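Local coordinates for protein leucine--tRNA ligase (Agrobacterium radiobacter, PDB 5AH5) that probably joins leucine to its cognate tRNA at the expense of ATP, as a class I aminoacyl-tRNA synthetase, at residues C650-L662 with L691-V703. Sequence-based numbering, arbitrary orientation.
Sequences CENEEDREIARQL and LLYEKGGKASPTV
With CG beside its backbone N and anti to its carbonyl carbon (chi1 -69°), Asp655 turns its carboxylate to the start of helix 701-715; Ile658, its CG1 placed likewise, sends CD1 to within 3.5 Å of Ala699 CB. Asp655 OD1 takes the N-H of Ser700 on its syn lone pair, at 3.0 Å from Ser700 N and nearly straight (164°). Asp655 OD2 accepts from Glu651 N at 2.9 Å on its anti lone pair. These two backbone N-H groups engage both oxygens of the buried carboxylate and hold it against rotation, and Val703 CG2 packs 3.5 Å from Asp655 CG. Asn652 N-caps helix 653-674, its OD1 receiving Asp655 N at 2.9 Å. One turn after Asp655, Ile658 is a knob in a hole formed by Leu691, Leu692, Lys695 and Val703; Ile658 CG2 meets Leu692 CD2 at 4.0 Å. Beyond it, Leu691 CD2 presses on Gln661 CB at 3.4 Å. At the margin, the Lys698 chain runs obliquely past the OE2 side of the Glu654 carboxylate, and its NZ forms a salt bridge with Glu654 OE2 (3.1 Å), on the syn side and 23° out of the carboxylate plane. Tyr693 packs on a phosphate of the bound RNA. Within the helical anticodon-binding domain, the contact ties the first turns of helix 653-674 to the nearly antiparallel end of helix 678-695 and the turn into helix 701-715, while Leu692 also reaches helix 617-632.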
loop_
_atom_site.group_PDB
_atom_site.type_symbol
_atom_site.label_atom_id
_atom_site.label_comp_id
_atom_site.label_asym_id
_atom_site.label_seq_id
_atom_site.Cartn_x
_atom_site.Cartn_y
_atom_site.Cartn_z
ATOM N N CYS B 650 -29.314 -0.226 36.604
ATOM C CA CYS B 650 -28.599 -1.156 37.464
ATOM C C CYS B 650 -29.161 -1.204 38.923
ATOM O O CYS B 650 -28.919 -0.297 39.738
ATOM C CB CYS B 650 -27.115 -0.771 37.524
ATOM S SG CYS B 650 -26.268 -0.865 35.929
ATOM N N GLU B 651 -29.869 -2.287 39.224
ATOM C CA GLU B 651 -30.436 -2.532 40.539
ATOM C C GLU B 651 -29.531 -3.280 41.512
ATOM O O GLU B 651 -29.934 -3.507 42.647
ATOM C CB GLU B 651 -31.789 -3.242 40.381
ATOM C CG GLU B 651 -32.916 -2.222 40.226
ATOM C CD GLU B 651 -34.034 -2.642 39.293
ATOM O OE1 GLU B 651 -34.181 -3.845 38.993
ATOM O OE2 GLU B 651 -34.778 -1.738 38.857
ATOM N N ASN B 652 -28.308 -3.622 41.108
ATOM C CA ASN B 652 -27.384 -4.345 41.994
ATOM C C ASN B 652 -25.941 -4.407 41.463
ATOM O O ASN B 652 -25.597 -3.787 40.427
ATOM C CB ASN B 652 -27.918 -5.769 42.221
ATOM C CG ASN B 652 -27.952 -6.569 40.956
ATOM O OD1 ASN B 652 -26.933 -6.727 40.277
ATOM N ND2 ASN B 652 -29.119 -7.075 40.617
ATOM N N GLU B 653 -25.133 -5.216 42.152
ATOM C CA GLU B 653 -23.708 -5.423 41.860
ATOM C C GLU B 653 -23.468 -6.215 40.549
ATOM O O GLU B 653 -22.437 -5.994 39.858
ATOM C CB GLU B 653 -23.017 -6.146 43.030
ATOM C CG GLU B 653 -23.340 -5.600 44.436
ATOM C CD GLU B 653 -24.437 -6.371 45.198
ATOM O OE1 GLU B 653 -24.195 -7.554 45.519
ATOM O OE2 GLU B 653 -25.526 -5.792 45.491
ATOM N N GLU B 654 -24.384 -7.142 40.244
ATOM C CA GLU B 654 -24.302 -7.982 39.050
ATOM C C GLU B 654 -24.591 -7.206 37.746
ATOM O O GLU B 654 -23.898 -7.394 36.748
ATOM C CB GLU B 654 -25.249 -9.187 39.156
ATOM C CG GLU B 654 -24.720 -10.350 40.001
ATOM C CD GLU B 654 -25.574 -11.626 39.859
ATOM O OE1 GLU B 654 -26.603 -11.718 40.573
ATOM O OE2 GLU B 654 -25.224 -12.535 39.039
ATOM N N ASP B 655 -25.621 -6.360 37.765
ATOM C CA ASP B 655 -25.870 -5.389 36.688
ATOM C C ASP B 655 -24.674 -4.521 36.442
ATOM O O ASP B 655 -24.319 -4.258 35.307
ATOM C CB ASP B 655 -27.019 -4.463 37.034
ATOM C CG ASP B 655 -28.330 -5.156 37.038
ATOM O OD1 ASP B 655 -28.458 -6.200 36.381
ATOM O OD2 ASP B 655 -29.261 -4.650 37.683
ATOM N N ARG B 656 -24.046 -4.098 37.515
ATOM C CA ARG B 656 -22.897 -3.228 37.427
ATOM C C ARG B 656 -21.654 -3.945 36.957
ATOM O O ARG B 656 -20.705 -3.278 36.504
ATOM C CB ARG B 656 -22.622 -2.550 38.784
ATOM C CG ARG B 656 -23.576 -1.417 39.119
ATOM C CD ARG B 656 -23.047 -0.076 38.636
ATOM N NE ARG B 656 -22.056 0.508 39.549
ATOM C CZ ARG B 656 -21.142 1.426 39.220
ATOM N NH1 ARG B 656 -21.040 1.889 37.978
ATOM N NH2 ARG B 656 -20.305 1.881 40.150
ATOM N N GLU B 657 -21.591 -5.268 37.128
ATOM C CA GLU B 657 -20.469 -6.008 36.570
ATOM C C GLU B 657 -20.664 -6.109 35.048
ATOM O O GLU B 657 -19.711 -5.916 34.289
ATOM C CB GLU B 657 -20.288 -7.384 37.169
ATOM C CG GLU B 657 -19.046 -8.152 36.674
ATOM C CD GLU B 657 -17.719 -7.384 36.814
ATOM O OE1 GLU B 657 -17.557 -6.567 37.765
ATOM O OE2 GLU B 657 -16.815 -7.602 35.968
ATOM N N ILE B 658 -21.892 -6.396 34.655
ATOM C CA ILE B 658 -22.262 -6.470 33.256
ATOM C C ILE B 658 -22.021 -5.106 32.607
ATOM O O ILE B 658 -21.263 -5.015 31.633
ATOM C CB ILE B 658 -23.706 -6.954 33.055
ATOM C CG1 ILE B 658 -23.815 -8.416 33.487
ATOM C CG2 ILE B 658 -24.127 -6.818 31.581
ATOM C CD1 ILE B 658 -25.240 -8.936 33.631
ATOM N N ALA B 659 -22.587 -4.046 33.202
ATOM C CA ALA B 659 -22.517 -2.702 32.620
ATOM C C ALA B 659 -21.083 -2.286 32.416
ATOM O O ALA B 659 -20.717 -1.763 31.382
ATOM C CB ALA B 659 -23.260 -1.695 33.465
ATOM N N ARG B 660 -20.260 -2.583 33.395
ATOM C CA ARG B 660 -18.872 -2.289 33.305
ATOM C C ARG B 660 -18.137 -2.996 32.166
ATOM O O ARG B 660 -17.216 -2.406 31.572
ATOM C CB ARG B 660 -18.183 -2.643 34.607
ATOM C CG ARG B 660 -16.681 -2.438 34.525
ATOM C CD ARG B 660 -15.941 -2.530 35.844
ATOM N NE ARG B 660 -14.620 -3.066 35.548
ATOM C CZ ARG B 660 -14.324 -4.360 35.509
ATOM N NH1 ARG B 660 -15.242 -5.282 35.814
ATOM N NH2 ARG B 660 -13.089 -4.736 35.171
ATOM N N GLN B 661 -18.440 -4.273 31.985
ATOM C CA GLN B 661 -17.791 -5.098 30.975
ATOM C C GLN B 661 -18.125 -4.580 29.537
ATOM O O GLN B 661 -17.257 -4.492 28.691
ATOM C CB GLN B 661 -18.196 -6.548 31.171
ATOM C CG GLN B 661 -17.489 -7.225 32.344
ATOM C CD GLN B 661 -16.449 -8.194 31.841
ATOM O OE1 GLN B 661 -16.693 -9.417 31.733
ATOM N NE2 GLN B 661 -15.301 -7.648 31.429
ATOM N N LEU B 662 -19.361 -4.166 29.351
ATOM C CA LEU B 662 -19.808 -3.546 28.150
ATOM C C LEU B 662 -19.099 -2.267 27.849
ATOM O O LEU B 662 -18.721 -2.062 26.701
ATOM C CB LEU B 662 -21.323 -3.384 28.140
ATOM C CG LEU B 662 -21.867 -4.668 27.481
ATOM C CD1 LEU B 662 -22.096 -5.797 28.488
ATOM C CD2 LEU B 662 -23.081 -4.405 26.659
ATOM N N LEU B 691 -20.272 -13.535 28.600
ATOM C CA LEU B 691 -20.699 -12.860 29.808
ATOM C C LEU B 691 -22.167 -12.912 29.941
ATOM O O LEU B 691 -22.696 -13.244 31.036
ATOM C CB LEU B 691 -20.238 -11.409 29.836
ATOM C CG LEU B 691 -20.669 -10.617 31.075
ATOM C CD1 LEU B 691 -19.923 -11.171 32.293
ATOM C CD2 LEU B 691 -20.433 -9.128 30.881
ATOM N N LEU B 692 -22.855 -12.632 28.836
ATOM C CA LEU B 692 -24.305 -12.597 28.866
ATOM C C LEU B 692 -24.961 -13.974 28.956
ATOM O O LEU B 692 -26.083 -14.105 29.476
ATOM C CB LEU B 692 -24.846 -11.817 27.676
ATOM C CG LEU B 692 -24.484 -10.336 27.643
ATOM C CD1 LEU B 692 -25.139 -9.688 26.437
ATOM C CD2 LEU B 692 -24.907 -9.636 28.925
ATOM N N TYR B 693 -24.326 -15.002 28.404
ATOM C CA TYR B 693 -24.825 -16.372 28.590
ATOM C C TYR B 693 -24.779 -16.768 30.088
ATOM O O TYR B 693 -25.675 -17.437 30.585
ATOM C CB TYR B 693 -24.008 -17.377 27.765
ATOM C CG TYR B 693 -24.673 -17.666 26.435
ATOM C CD1 TYR B 693 -25.791 -18.527 26.349
ATOM C CD2 TYR B 693 -24.271 -17.006 25.298
ATOM C CE1 TYR B 693 -26.440 -18.744 25.134
ATOM C CE2 TYR B 693 -24.874 -17.258 24.079
ATOM C CZ TYR B 693 -25.946 -18.112 23.997
ATOM O OH TYR B 693 -26.533 -18.280 22.768
ATOM N N GLU B 694 -23.704 -16.350 30.735
ATOM C CA GLU B 694 -23.300 -16.794 32.069
ATOM C C GLU B 694 -24.057 -15.998 33.136
ATOM O O GLU B 694 -24.473 -16.583 34.109
ATOM C CB GLU B 694 -21.761 -16.606 32.277
ATOM C CG GLU B 694 -21.289 -16.580 33.740
ATOM C CD GLU B 694 -19.782 -16.310 33.919
ATOM O OE1 GLU B 694 -19.257 -15.198 33.603
ATOM O OE2 GLU B 694 -19.099 -17.224 34.413
ATOM N N LYS B 695 -24.157 -14.670 32.973
ATOM C CA LYS B 695 -24.728 -13.765 33.986
ATOM C C LYS B 695 -26.040 -13.155 33.563
ATOM O O LYS B 695 -26.698 -12.563 34.405
ATOM C CB LYS B 695 -23.799 -12.608 34.335
ATOM C CG LYS B 695 -22.356 -12.954 34.661
ATOM C CD LYS B 695 -22.204 -13.595 36.038
ATOM C CE LYS B 695 -20.748 -13.579 36.506
ATOM N NZ LYS B 695 -20.141 -12.206 36.519
ATOM N N GLY B 696 -26.451 -13.264 32.290
ATOM C CA GLY B 696 -27.757 -12.668 31.874
ATOM C C GLY B 696 -28.863 -13.516 32.479
ATOM O O GLY B 696 -28.631 -14.666 32.810
ATOM N N GLY B 697 -30.061 -13.004 32.665
ATOM C CA GLY B 697 -31.054 -13.833 33.399
ATOM C C GLY B 697 -31.011 -13.669 34.930
ATOM O O GLY B 697 -32.060 -13.602 35.559
ATOM N N LYS B 698 -29.826 -13.607 35.534
ATOM C CA LYS B 698 -29.684 -12.895 36.826
ATOM C C LYS B 698 -29.728 -11.339 36.691
ATOM O O LYS B 698 -29.974 -10.621 37.677
ATOM C CB LYS B 698 -28.415 -13.332 37.565
ATOM C CG LYS B 698 -28.523 -14.750 38.148
ATOM C CD LYS B 698 -27.247 -15.211 38.858
ATOM C CE LYS B 698 -26.113 -15.562 37.892
ATOM N NZ LYS B 698 -24.752 -15.510 38.496
ATOM N N ALA B 699 -29.514 -10.811 35.483
ATOM C CA ALA B 699 -29.505 -9.360 35.294
ATOM C C ALA B 699 -30.921 -8.784 35.270
ATOM O O ALA B 699 -31.885 -9.460 34.889
ATOM C CB ALA B 699 -28.749 -8.992 34.018
ATOM N N SER B 700 -31.070 -7.529 35.671
ATOM C CA SER B 700 -32.392 -6.884 35.542
ATOM C C SER B 700 -32.717 -6.848 34.024
ATOM O O SER B 700 -31.811 -6.599 33.242
ATOM C CB SER B 700 -32.380 -5.465 36.106
ATOM O OG SER B 700 -31.449 -5.338 37.182
ATOM N N PRO B 701 -33.968 -7.155 33.620
ATOM C CA PRO B 701 -34.394 -7.150 32.224
ATOM C C PRO B 701 -33.821 -5.975 31.387
ATOM O O PRO B 701 -33.246 -6.187 30.315
ATOM C CB PRO B 701 -35.911 -7.021 32.331
ATOM C CG PRO B 701 -36.256 -7.653 33.633
ATOM C CD PRO B 701 -35.045 -7.617 34.515
ATOM N N THR B 702 -33.931 -4.763 31.918
ATOM C CA THR B 702 -33.532 -3.571 31.200
ATOM C C THR B 702 -32.022 -3.585 30.935
ATOM O O THR B 702 -31.599 -3.166 29.857
ATOM C CB THR B 702 -34.036 -2.282 31.914
ATOM O OG1 THR B 702 -35.472 -2.198 31.809
ATOM C CG2 THR B 702 -33.431 -1.016 31.312
ATOM N N VAL B 703 -31.231 -4.090 31.878
ATOM C CA VAL B 703 -29.781 -4.159 31.720
ATOM C C VAL B 703 -29.408 -5.163 30.623
ATOM O O VAL B 703 -28.394 -4.980 29.924
ATOM C CB VAL B 703 -29.077 -4.573 33.021
ATOM C CG1 VAL B 703 -27.599 -4.859 32.789
ATOM C CG2 VAL B 703 -29.259 -3.483 34.074
#